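Local atomic coordinates of terminal oxygenase component of carbazole 1,9a-dioxygenase (Sphingomonas, PDB entry 3GKQ), a protein that probably catalyses the angular dioxygenation of carbazole, its Rieske [2Fe-2S] cluster passing electrons to a mononuclear iron(II) site where oxygen is activated. Residues N59-V64 and Y100-G105; R130-L135 and H146-D151; V228-G233 and D360-E365; Q299-R304 and E320-L325. All coordinates share one frame; numbering follows the deposited sequence.

Interaction 1: N59-V64 and Y100-G105; sequences NRVDGV and YRWDNG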
# COMPACT_ATOMS: atom_id res chain seq x y z
N ASN A 59 -2.12 29.26 -12.94
CA ASN A 59 -1.91 30.57 -12.35
C ASN A 59 -2.65 31.61 -13.17
O ASN A 59 -2.85 31.44 -14.37
CB ASN A 59 -0.42 30.93 -12.28
CG ASN A 59 -0.16 32.18 -11.45
OD1 ASN A 59 -0.90 32.47 -10.50
ND2 ASN A 59 0.89 32.92 -11.79
N ARG A 60 -3.08 32.67 -12.50
CA ARG A 60 -3.79 33.75 -13.16
C ARG A 60 -2.91 34.99 -13.13
O ARG A 60 -2.55 35.49 -12.06
CB ARG A 60 -5.12 34.01 -12.43
CG ARG A 60 -5.90 35.20 -12.93
CD ARG A 60 -7.33 35.12 -12.43
NE ARG A 60 -8.23 34.87 -13.54
CZ ARG A 60 -9.14 33.90 -13.58
NH1 ARG A 60 -9.29 33.07 -12.56
NH2 ARG A 60 -9.89 33.77 -14.66
N VAL A 61 -2.53 35.46 -14.32
CA VAL A 61 -1.67 36.63 -14.45
C VAL A 61 -2.42 37.68 -15.26
O VAL A 61 -2.77 37.46 -16.43
CB VAL A 61 -0.36 36.27 -15.17
CG1 VAL A 61 0.56 37.48 -15.23
CG2 VAL A 61 0.32 35.12 -14.45
N ASP A 62 -2.64 38.84 -14.64
CA ASP A 62 -3.38 39.92 -15.28
C ASP A 62 -4.73 39.39 -15.74
O ASP A 62 -5.14 39.61 -16.88
CB ASP A 62 -2.60 40.49 -16.48
CG ASP A 62 -1.31 41.17 -16.05
OD1 ASP A 62 -1.30 41.82 -14.98
OD2 ASP A 62 -0.30 41.08 -16.79
N GLY A 63 -5.40 38.68 -14.85
CA GLY A 63 -6.71 38.13 -15.15
C GLY A 63 -6.77 36.94 -16.09
O GLY A 63 -7.83 36.35 -16.26
N VAL A 64 -5.64 36.58 -16.70
CA VAL A 64 -5.62 35.46 -17.64
C VAL A 64 -5.03 34.18 -17.04
O VAL A 64 -3.93 34.20 -16.48
CB VAL A 64 -4.83 35.83 -18.91
CG1 VAL A 64 -4.85 34.66 -19.90
CG2 VAL A 64 -5.42 37.07 -19.56
N TYR A 100 10.78 30.03 -15.75
CA TYR A 100 9.90 29.88 -16.91
C TYR A 100 8.75 30.87 -16.95
O TYR A 100 8.22 31.25 -15.91
CB TYR A 100 9.29 28.47 -16.94
CG TYR A 100 10.24 27.32 -16.61
CD1 TYR A 100 10.54 26.99 -15.29
CD2 TYR A 100 10.81 26.56 -17.63
CE1 TYR A 100 11.38 25.91 -14.99
CE2 TYR A 100 11.64 25.48 -17.34
CZ TYR A 100 11.92 25.16 -16.03
OH TYR A 100 12.74 24.08 -15.76
N ARG A 101 8.33 31.26 -18.15
CA ARG A 101 7.20 32.17 -18.31
C ARG A 101 5.91 31.35 -18.30
O ARG A 101 5.85 30.26 -18.88
CB ARG A 101 7.28 32.92 -19.64
CG ARG A 101 8.33 34.04 -19.71
CD ARG A 101 8.23 34.76 -21.05
NE ARG A 101 6.92 35.37 -21.26
CZ ARG A 101 6.56 36.58 -20.82
NH1 ARG A 101 7.43 37.33 -20.15
NH2 ARG A 101 5.34 37.04 -21.05
N TRP A 102 4.88 31.88 -17.64
CA TRP A 102 3.60 31.20 -17.57
C TRP A 102 2.90 31.10 -18.92
O TRP A 102 2.30 30.08 -19.23
CB TRP A 102 2.65 31.92 -16.60
CG TRP A 102 3.02 31.81 -15.16
CD1 TRP A 102 3.65 32.75 -14.40
CD2 TRP A 102 2.78 30.69 -14.30
NE1 TRP A 102 3.81 32.29 -13.11
CE2 TRP A 102 3.29 31.03 -13.02
CE3 TRP A 102 2.18 29.44 -14.48
CZ2 TRP A 102 3.21 30.16 -11.93
CZ3 TRP A 102 2.11 28.56 -13.39
CH2 TRP A 102 2.62 28.93 -12.13
N ASP A 103 2.98 32.16 -19.72
CA ASP A 103 2.29 32.16 -21.01
C ASP A 103 2.82 31.20 -22.07
O ASP A 103 2.04 30.69 -22.87
CB ASP A 103 2.18 33.58 -21.58
CG ASP A 103 3.53 34.24 -21.84
OD1 ASP A 103 4.58 33.61 -21.62
OD2 ASP A 103 3.52 35.42 -22.27
N ASN A 104 4.13 30.93 -22.08
CA ASN A 104 4.67 30.03 -23.09
C ASN A 104 5.61 28.96 -22.54
O ASN A 104 6.21 28.21 -23.31
CB ASN A 104 5.39 30.82 -24.20
CG ASN A 104 6.53 31.66 -23.67
OD1 ASN A 104 7.07 31.41 -22.59
ND2 ASN A 104 6.93 32.67 -24.44
N GLY A 105 5.74 28.89 -21.22
CA GLY A 105 6.61 27.90 -20.60
C GLY A 105 8.10 28.00 -20.90
O GLY A 105 8.88 27.17 -20.44
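N59 lies over one face of the W102 indole, and this pairing makes up most of the contact. N59 CB stands above the six-membered ring of W102 in a CH-pi contact, 3.4 Å from the ring centroid and 4° off the ring normal. With CG anti to the backbone N (chi1 -170°), the amide runs on across the same face to the pyrrole part, where N59 ND2 comes within 3.3 Å of W102 NE1. Both nitrogens are donors, so no hydrogen bond forms there; the amide leans over the indole with the two planes 56° apart. R60 points the other way, and R60 NE reaches G63 O at 3.1 Å from above the carbonyl plane. V61 turns back to the tryptophan, V61 CG2 meeting W102 CD1 obliquely at 4.1 Å. The chain then reverses in a type I' turn, closed by V61 N to V64 O at 2.9 Å and V64 N to V61 O at 3.0 Å, with D62 and G63 both at positive phi. Replacing W102 by a leucine would remove the flat surface under N59 and is likely to open a gap beside V61, with the asparagine amide freer to turn. The tryptophan, its side chain about 13 Å from the cluster, also rests on H66 and I68 of strand 64-69 and on I91. The contact thus packs the hairpin of strands 54-61 and 64-69 against the sheet of strands 90-92 and 98-101, whose connection carries two of the cluster ligands, C93 and H96, within the Rieske [2Fe-2S] domain.

Interaction 2: R130-L135 and H146-D151; sequences REEKGL and HDLAED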
# COMPACT_ATOMS: atom_id res chain seq x y z
N ARG A 130 -9.33 27.55 -21.54
CA ARG A 130 -10.59 28.19 -21.88
C ARG A 130 -11.30 28.35 -20.55
O ARG A 130 -11.32 27.43 -19.73
CB ARG A 130 -11.45 27.32 -22.81
CG ARG A 130 -11.05 27.33 -24.28
CD ARG A 130 -11.22 28.71 -24.91
NE ARG A 130 -12.61 29.18 -24.89
CZ ARG A 130 -13.56 28.79 -25.74
NH1 ARG A 130 -13.28 27.92 -26.70
NH2 ARG A 130 -14.79 29.27 -25.62
N GLU A 131 -11.87 29.52 -20.31
CA GLU A 131 -12.57 29.76 -19.06
C GLU A 131 -13.99 30.20 -19.38
O GLU A 131 -14.20 31.29 -19.93
CB GLU A 131 -11.82 30.81 -18.25
CG GLU A 131 -12.42 31.13 -16.90
CD GLU A 131 -11.44 31.87 -16.02
OE1 GLU A 131 -10.56 32.56 -16.57
OE2 GLU A 131 -11.55 31.76 -14.78
N GLU A 132 -14.95 29.35 -19.06
CA GLU A 132 -16.36 29.64 -19.34
C GLU A 132 -17.23 29.11 -18.22
O GLU A 132 -16.90 28.11 -17.57
CB GLU A 132 -16.80 28.98 -20.64
CG GLU A 132 -15.95 29.28 -21.87
CD GLU A 132 -16.02 30.73 -22.30
OE1 GLU A 132 -17.12 31.31 -22.23
OE2 GLU A 132 -14.98 31.28 -22.71
N LYS A 133 -18.37 29.77 -18.01
CA LYS A 133 -19.33 29.36 -17.01
C LYS A 133 -18.74 29.08 -15.63
O LYS A 133 -19.17 28.15 -14.95
CB LYS A 133 -20.08 28.12 -17.50
CG LYS A 133 -20.81 28.33 -18.81
CD LYS A 133 -21.81 29.48 -18.69
CE LYS A 133 -22.51 29.76 -20.00
NZ LYS A 133 -23.45 30.91 -19.87
N GLY A 134 -17.75 29.87 -15.24
CA GLY A 134 -17.13 29.70 -13.94
C GLY A 134 -16.20 28.51 -13.83
O GLY A 134 -15.83 28.11 -12.73
N LEU A 135 -15.80 27.95 -14.97
CA LEU A 135 -14.90 26.80 -14.96
C LEU A 135 -13.67 27.02 -15.82
O LEU A 135 -13.72 27.70 -16.85
CB LEU A 135 -15.63 25.56 -15.49
CG LEU A 135 -16.78 24.98 -14.67
CD1 LEU A 135 -17.55 23.97 -15.52
CD2 LEU A 135 -16.24 24.34 -13.40
N HIS A 146 -9.98 21.94 -30.89
CA HIS A 146 -11.19 22.21 -31.64
C HIS A 146 -11.98 23.11 -30.71
O HIS A 146 -11.50 23.43 -29.62
CB HIS A 146 -11.96 20.91 -31.89
CG HIS A 146 -11.93 19.96 -30.73
ND1 HIS A 146 -10.91 19.05 -30.55
CD2 HIS A 146 -12.77 19.80 -29.69
CE1 HIS A 146 -11.12 18.37 -29.43
NE2 HIS A 146 -12.25 18.81 -28.89
N ASP A 147 -13.18 23.52 -31.11
CA ASP A 147 -14.01 24.39 -30.27
C ASP A 147 -14.40 23.70 -28.98
O ASP A 147 -14.73 22.51 -28.98
CB ASP A 147 -15.29 24.81 -31.00
CG ASP A 147 -15.02 25.70 -32.20
OD1 ASP A 147 -14.41 26.77 -32.01
OD2 ASP A 147 -15.43 25.33 -33.32
N LEU A 148 -14.40 24.45 -27.88
CA LEU A 148 -14.78 23.92 -26.58
C LEU A 148 -16.21 23.38 -26.63
O LEU A 148 -16.54 22.41 -25.94
CB LEU A 148 -14.71 25.02 -25.51
CG LEU A 148 -15.23 24.61 -24.13
CD1 LEU A 148 -14.35 23.50 -23.55
CD2 LEU A 148 -15.25 25.82 -23.20
N ALA A 149 -17.04 24.02 -27.46
CA ALA A 149 -18.43 23.64 -27.61
C ALA A 149 -18.61 22.18 -28.04
O ALA A 149 -19.66 21.58 -27.78
CB ALA A 149 -19.12 24.57 -28.62
N GLU A 150 -17.61 21.62 -28.69
CA GLU A 150 -17.68 20.23 -29.14
C GLU A 150 -17.48 19.24 -27.99
O GLU A 150 -17.83 18.07 -28.12
CB GLU A 150 -16.63 19.95 -30.21
CG GLU A 150 -16.99 20.43 -31.61
CD GLU A 150 -16.04 19.90 -32.67
OE1 GLU A 150 -15.86 18.66 -32.74
OE2 GLU A 150 -15.47 20.71 -33.43
N ASP A 151 -16.93 19.71 -26.87
CA ASP A 151 -16.68 18.84 -25.72
C ASP A 151 -17.56 19.07 -24.49
O ASP A 151 -17.22 18.60 -23.40
CB ASP A 151 -15.21 18.93 -25.29
CG ASP A 151 -14.28 18.17 -26.23
OD1 ASP A 151 -14.75 17.23 -26.90
OD2 ASP A 151 -13.08 18.52 -26.29
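L148 packs its aliphatic branch against the side chains of R130 and E132, a partly buried contact between the end of strand 129-132 and a short 3-10 turn in the connection from strand 135-140 to strand 161-170. No hydrogen bond spans the two segments; the touching is all van der Waals. L148 CB comes closest, 3.4 Å from R130 NH1, and L148 CD2 lies over the centre of the R130 guanidinium, 4.2 Å above its plane. The arginine gets there by folding: bends at chi2 (-64°) and chi3 (-61°) curl the chain so that a flat face, not an edge, is laid on the leucine. At the guanidinium edge, in its plane, E132 OE2 makes a long salt bridge to R130 NH2 at 3.5 Å, which probably helps to limit its rotation. E132 CG also lies 3.8 Å from L148 CD2, the two side chains running antiparallel alongside one another. A type I' turn from E132 to L135 closes the tight hairpin of strands 129-132 and 135-140, and the leucine fastens the following connection onto that hairpin. Within this connection H146 NE2 gives a 2.7 Å hydrogen bond to D151 OD2. OD2 also accepts from the backbone N of W32, and OD1 is hydrogen-bonded to H31, so the buried carboxylate is held at both oxygens. W32, on strand 31-35, touches both R130 and L148 and stacks edge-to-face with H146. Strand 135-140 runs between strands 31-35 and 129-132, and L135 at its start packs on L298 of strand 294-304.

Interaction 3: V228-G233 and D360-E365; sequences VFDLLG and DRAIIE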
# COMPACT_ATOMS: atom_id res chain seq x y z
N VAL A 228 -25.08 10.51 -26.74
CA VAL A 228 -26.25 9.64 -26.80
C VAL A 228 -27.39 10.18 -25.95
O VAL A 228 -27.16 10.65 -24.83
CB VAL A 228 -25.90 8.22 -26.30
CG1 VAL A 228 -27.11 7.30 -26.44
CG2 VAL A 228 -24.70 7.67 -27.07
N PHE A 229 -28.60 10.11 -26.48
CA PHE A 229 -29.79 10.56 -25.76
C PHE A 229 -30.48 9.32 -25.22
O PHE A 229 -30.69 8.34 -25.94
CB PHE A 229 -30.75 11.30 -26.70
CG PHE A 229 -30.39 12.73 -26.93
CD1 PHE A 229 -30.67 13.70 -25.97
CD2 PHE A 229 -29.76 13.13 -28.11
CE1 PHE A 229 -30.33 15.03 -26.18
CE2 PHE A 229 -29.41 14.46 -28.32
CZ PHE A 229 -29.70 15.41 -27.35
N ASP A 230 -30.84 9.36 -23.94
CA ASP A 230 -31.53 8.24 -23.33
C ASP A 230 -33.02 8.44 -23.56
O ASP A 230 -33.63 9.35 -23.00
CB ASP A 230 -31.19 8.17 -21.85
CG ASP A 230 -32.06 7.20 -21.10
OD1 ASP A 230 -32.52 6.21 -21.70
OD2 ASP A 230 -32.28 7.43 -19.89
N LEU A 231 -33.59 7.58 -24.40
CA LEU A 231 -35.00 7.64 -24.76
C LEU A 231 -35.85 6.53 -24.12
O LEU A 231 -36.86 6.13 -24.68
CB LEU A 231 -35.14 7.56 -26.28
CG LEU A 231 -34.37 8.57 -27.15
CD1 LEU A 231 -34.62 8.24 -28.62
CD2 LEU A 231 -34.82 10.00 -26.84
N LEU A 232 -35.44 6.04 -22.95
CA LEU A 232 -36.19 4.99 -22.27
C LEU A 232 -37.46 5.62 -21.69
O LEU A 232 -38.53 5.01 -21.68
CB LEU A 232 -35.34 4.38 -21.15
CG LEU A 232 -35.67 2.97 -20.63
CD1 LEU A 232 -34.83 2.69 -19.39
CD2 LEU A 232 -37.13 2.84 -20.28
N GLY A 233 -37.32 6.85 -21.20
CA GLY A 233 -38.45 7.56 -20.62
C GLY A 233 -39.63 7.60 -21.56
O GLY A 233 -40.63 6.91 -21.36
N ASP A 360 -29.84 -1.36 -20.09
CA ASP A 360 -28.42 -1.12 -20.32
C ASP A 360 -28.09 -0.84 -21.78
O ASP A 360 -26.93 -0.60 -22.12
CB ASP A 360 -27.60 -2.31 -19.81
CG ASP A 360 -27.63 -2.41 -18.30
OD1 ASP A 360 -27.43 -1.37 -17.63
OD2 ASP A 360 -27.85 -3.53 -17.78
N ARG A 361 -29.10 -0.87 -22.64
CA ARG A 361 -28.89 -0.59 -24.05
C ARG A 361 -28.28 0.80 -24.21
O ARG A 361 -27.46 1.03 -25.10
CB ARG A 361 -30.23 -0.66 -24.81
CG ARG A 361 -30.16 -0.21 -26.28
CD ARG A 361 -29.19 -1.06 -27.10
NE ARG A 361 -29.15 -0.64 -28.50
CZ ARG A 361 -30.07 -0.96 -29.40
NH1 ARG A 361 -31.12 -1.71 -29.07
NH2 ARG A 361 -29.96 -0.52 -30.65
N ALA A 362 -28.68 1.72 -23.35
CA ALA A 362 -28.17 3.09 -23.40
C ALA A 362 -26.66 3.18 -23.14
O ALA A 362 -25.93 3.82 -23.90
CB ALA A 362 -28.93 3.97 -22.40
N ILE A 363 -26.19 2.54 -22.07
CA ILE A 363 -24.77 2.58 -21.75
C ILE A 363 -23.96 1.91 -22.86
O ILE A 363 -22.86 2.35 -23.19
CB ILE A 363 -24.46 1.88 -20.39
CG1 ILE A 363 -23.04 2.22 -19.94
CG2 ILE A 363 -24.58 0.38 -20.52
CD1 ILE A 363 -22.80 3.71 -19.75
N ILE A 364 -24.52 0.85 -23.44
CA ILE A 364 -23.85 0.15 -24.52
C ILE A 364 -23.68 1.09 -25.72
O ILE A 364 -22.64 1.08 -26.38
CB ILE A 364 -24.65 -1.10 -24.94
CG1 ILE A 364 -24.59 -2.14 -23.82
CG2 ILE A 364 -24.07 -1.69 -26.22
CD1 ILE A 364 -25.50 -3.33 -24.05
N GLU A 365 -24.69 1.91 -25.99
CA GLU A 365 -24.61 2.85 -27.10
C GLU A 365 -23.53 3.89 -26.82
O GLU A 365 -22.85 4.35 -27.74
CB GLU A 365 -25.95 3.55 -27.33
CG GLU A 365 -26.98 2.67 -28.02
CD GLU A 365 -26.48 2.13 -29.35
OE1 GLU A 365 -26.07 2.94 -30.21
OE2 GLU A 365 -26.50 0.90 -29.54
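V228 and E365 meet with their side chains crossed at about a right angle, the two methyls of the valine dividing the work. V228 CG1, anti to the backbone N (chi1 -177°), touches E365 CB at 4.0 Å; V228 CG2, beside the backbone N, rests 3.9 Å from E365 O. The glutamate starts toward the strand but does not stay there. Bent at chi2 (-56°), it leads its carboxylate away, and E365 OE2 receives R361 NE at 3.2 Å in a nearly straight salt bridge one helical turn back. Farther along, A362 points its CB at the strand, and A362 CB meets D230 OD1 at 4.3 Å. D230 OD1 in turn accepts from L232 N at 3.2 Å in an Asx turn that shapes the chain as it leaves the strand. The strand and helix segments run antiparallel, at 172°, with their axes 8.8 Å apart at closest approach. The first turn of helix 361-373 thus runs alongside strand 227-230 of the catalytic sheet, with F182 also touching V228 and D230; the D230 side chain is about 8 Å from that of the iron ligand H186. D360, next to R361, is hydrogen-bonded to H74 of the third subunit, a cluster ligand there, which places this region at the subunit interface, probably near the route between the cluster of one subunit and the iron of the next. Methyl and methylene groups meet one another and backbone or carboxylate oxygens, with no hydrogen bond across; one oxygen of each carboxylate is engaged within its own segment, so the fit probably rests on shape more than on polar pairing.

Interaction 4: Q299-R304 and E320-L325; sequences QMLGRR and EKWVEL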
# COMPACT_ATOMS: atom_id res chain seq x y z
N GLN A 299 -20.08 18.74 -10.46
CA GLN A 299 -21.54 18.88 -10.56
C GLN A 299 -21.92 20.32 -10.83
O GLN A 299 -21.70 21.18 -9.97
CB GLN A 299 -22.20 18.45 -9.25
CG GLN A 299 -21.99 17.00 -8.87
CD GLN A 299 -22.39 16.74 -7.44
OE1 GLN A 299 -21.69 17.14 -6.51
NE2 GLN A 299 -23.52 16.07 -7.25
N MET A 300 -22.49 20.59 -11.99
CA MET A 300 -22.89 21.95 -12.34
C MET A 300 -24.40 22.05 -12.49
O MET A 300 -25.05 21.15 -13.04
CB MET A 300 -22.25 22.40 -13.66
CG MET A 300 -20.75 22.15 -13.79
SD MET A 300 -19.78 22.84 -12.46
CE MET A 300 -19.91 24.61 -12.83
N LEU A 301 -24.97 23.14 -11.98
CA LEU A 301 -26.41 23.38 -12.09
C LEU A 301 -26.58 24.67 -12.89
O LEU A 301 -25.94 25.69 -12.59
CB LEU A 301 -27.06 23.53 -10.72
CG LEU A 301 -27.19 22.26 -9.87
CD1 LEU A 301 -28.02 22.56 -8.64
CD2 LEU A 301 -27.84 21.14 -10.68
N GLY A 302 -27.41 24.62 -13.91
CA GLY A 302 -27.63 25.80 -14.73
C GLY A 302 -29.08 26.23 -14.75
O GLY A 302 -29.99 25.41 -14.62
N ARG A 303 -29.28 27.54 -14.90
CA ARG A 303 -30.62 28.10 -14.98
C ARG A 303 -30.63 29.28 -15.94
O ARG A 303 -29.79 30.18 -15.84
CB ARG A 303 -31.10 28.59 -13.60
CG ARG A 303 -32.40 29.39 -13.68
CD ARG A 303 -32.88 29.85 -12.31
NE ARG A 303 -33.46 28.75 -11.54
CZ ARG A 303 -33.76 28.82 -10.25
NH1 ARG A 303 -33.55 29.94 -9.57
NH2 ARG A 303 -34.29 27.77 -9.64
N ARG A 304 -31.57 29.25 -16.87
CA ARG A 304 -31.70 30.33 -17.85
C ARG A 304 -32.10 31.59 -17.09
O ARG A 304 -33.08 31.60 -16.36
CB ARG A 304 -32.78 29.96 -18.88
CG ARG A 304 -33.15 31.08 -19.82
CD ARG A 304 -34.15 30.63 -20.87
NE ARG A 304 -34.54 31.74 -21.74
CZ ARG A 304 -35.31 31.61 -22.82
NH1 ARG A 304 -35.76 30.42 -23.18
NH2 ARG A 304 -35.61 32.68 -23.55
N GLU A 320 -27.86 28.08 -0.78
CA GLU A 320 -28.77 27.84 0.33
C GLU A 320 -29.69 26.63 0.25
O GLU A 320 -30.13 26.12 1.28
CB GLU A 320 -29.61 29.10 0.57
CG GLU A 320 -28.82 30.25 1.20
CD GLU A 320 -29.40 31.61 0.85
OE1 GLU A 320 -30.64 31.73 0.78
OE2 GLU A 320 -28.61 32.56 0.65
N LYS A 321 -29.98 26.14 -0.95
CA LYS A 321 -30.89 25.01 -1.07
C LYS A 321 -30.40 23.78 -1.83
O LYS A 321 -30.25 22.70 -1.26
CB LYS A 321 -32.21 25.50 -1.70
CG LYS A 321 -33.28 24.43 -1.84
CD LYS A 321 -34.55 25.03 -2.45
CE LYS A 321 -35.70 24.04 -2.47
NZ LYS A 321 -36.96 24.66 -3.01
N TRP A 322 -30.17 23.96 -3.13
CA TRP A 322 -29.77 22.87 -4.00
C TRP A 322 -28.49 22.09 -3.69
O TRP A 322 -28.43 20.89 -3.95
CB TRP A 322 -29.73 23.39 -5.43
CG TRP A 322 -31.06 23.97 -5.82
CD1 TRP A 322 -31.31 25.25 -6.21
CD2 TRP A 322 -32.32 23.30 -5.81
NE1 TRP A 322 -32.65 25.42 -6.45
CE2 TRP A 322 -33.30 24.23 -6.21
CE3 TRP A 322 -32.73 21.99 -5.50
CZ2 TRP A 322 -34.66 23.91 -6.31
CZ3 TRP A 322 -34.08 21.66 -5.60
CH2 TRP A 322 -35.03 22.63 -6.00
N VAL A 323 -27.48 22.75 -3.13
CA VAL A 323 -26.25 22.04 -2.80
C VAL A 323 -26.49 20.89 -1.83
O VAL A 323 -26.09 19.76 -2.10
CB VAL A 323 -25.18 23.01 -2.22
CG1 VAL A 323 -24.06 22.22 -1.56
CG2 VAL A 323 -24.60 23.88 -3.33
N GLU A 324 -27.16 21.17 -0.71
CA GLU A 324 -27.41 20.13 0.28
C GLU A 324 -28.60 19.21 -0.03
O GLU A 324 -28.59 18.04 0.34
CB GLU A 324 -27.62 20.75 1.67
CG GLU A 324 -26.39 21.40 2.27
CD GLU A 324 -25.17 20.48 2.30
OE1 GLU A 324 -25.34 19.26 2.49
OE2 GLU A 324 -24.04 21.00 2.15
N LEU A 325 -29.62 19.75 -0.69
CA LEU A 325 -30.81 18.97 -1.00
C LEU A 325 -30.64 18.01 -2.18
O LEU A 325 -31.16 16.90 -2.17
CB LEU A 325 -31.99 19.91 -1.30
CG LEU A 325 -33.40 19.58 -0.80
CD1 LEU A 325 -34.40 20.06 -1.85
CD2 LEU A 325 -33.58 18.09 -0.56
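L301 and W322 supply the apolar part of this contact: L301 CD1 presses on W322 CB at 3.7 Å, the two side chains crossing at about a right angle. The leucine thus meets the tryptophan at the root of its side chain and lies only obliquely to the indole. CG of W322 is anti to its carbonyl carbon (chi1 -56°), which swings the ring along the helix side toward R303. F318, one helical turn earlier, and P277 also touch L301, so the leucine is buried among hydrophobic groups, its side chain about 12 Å from the bound iron(II). Within the helix, K321 lays its CD 4.0 Å above one face of the W322 ring, toward the rim.

R303 NH2 and W322 NE1 are two donors that approach loosely and obliquely, 4.3 Å apart. The arginine's polar partners are others: its NH2 makes a salt bridge with E317 of the same helix and a hydrogen bond to T280, which probably fixes the guanidinium beside the indole. Q299 NE2 ties the strand to L327 O farther along the helix.

In the backbone, a wider pi-type turn interrupts the helix at 320-325, while the bond from L325 N to K321 O, at 3.1 Å, is an ordinary i to i+4 one. A helix packed on the antiparallel sheet, here helix 308-328 against strand 294-304, is consistent with the Bet v 1-like catalytic domain.

How the interactions relate
Interactions 1 and 4 are buried and each centres on a tryptophan, but interaction 1 joins two sheets of the Rieske domain, while interaction 4 sets a helix on the catalytic sheet. Interactions 2 and 3 are only partly buried, and charged side chains take part, R130 with its guanidinium face and E132 and E365 with their methylene groups. Interactions 3 and 4 reach the same antiparallel sheet, at strands 227-230 and 294-304. Interaction 2 bridges the set: its E131 lies beside R60 of interaction 1, in a charge pair modelled too close to be relied on, and L135 packs on M300 of interaction 4. Interactions 1 and 3 lie on opposite sides of the chain centre, about 42 Å apart between centres.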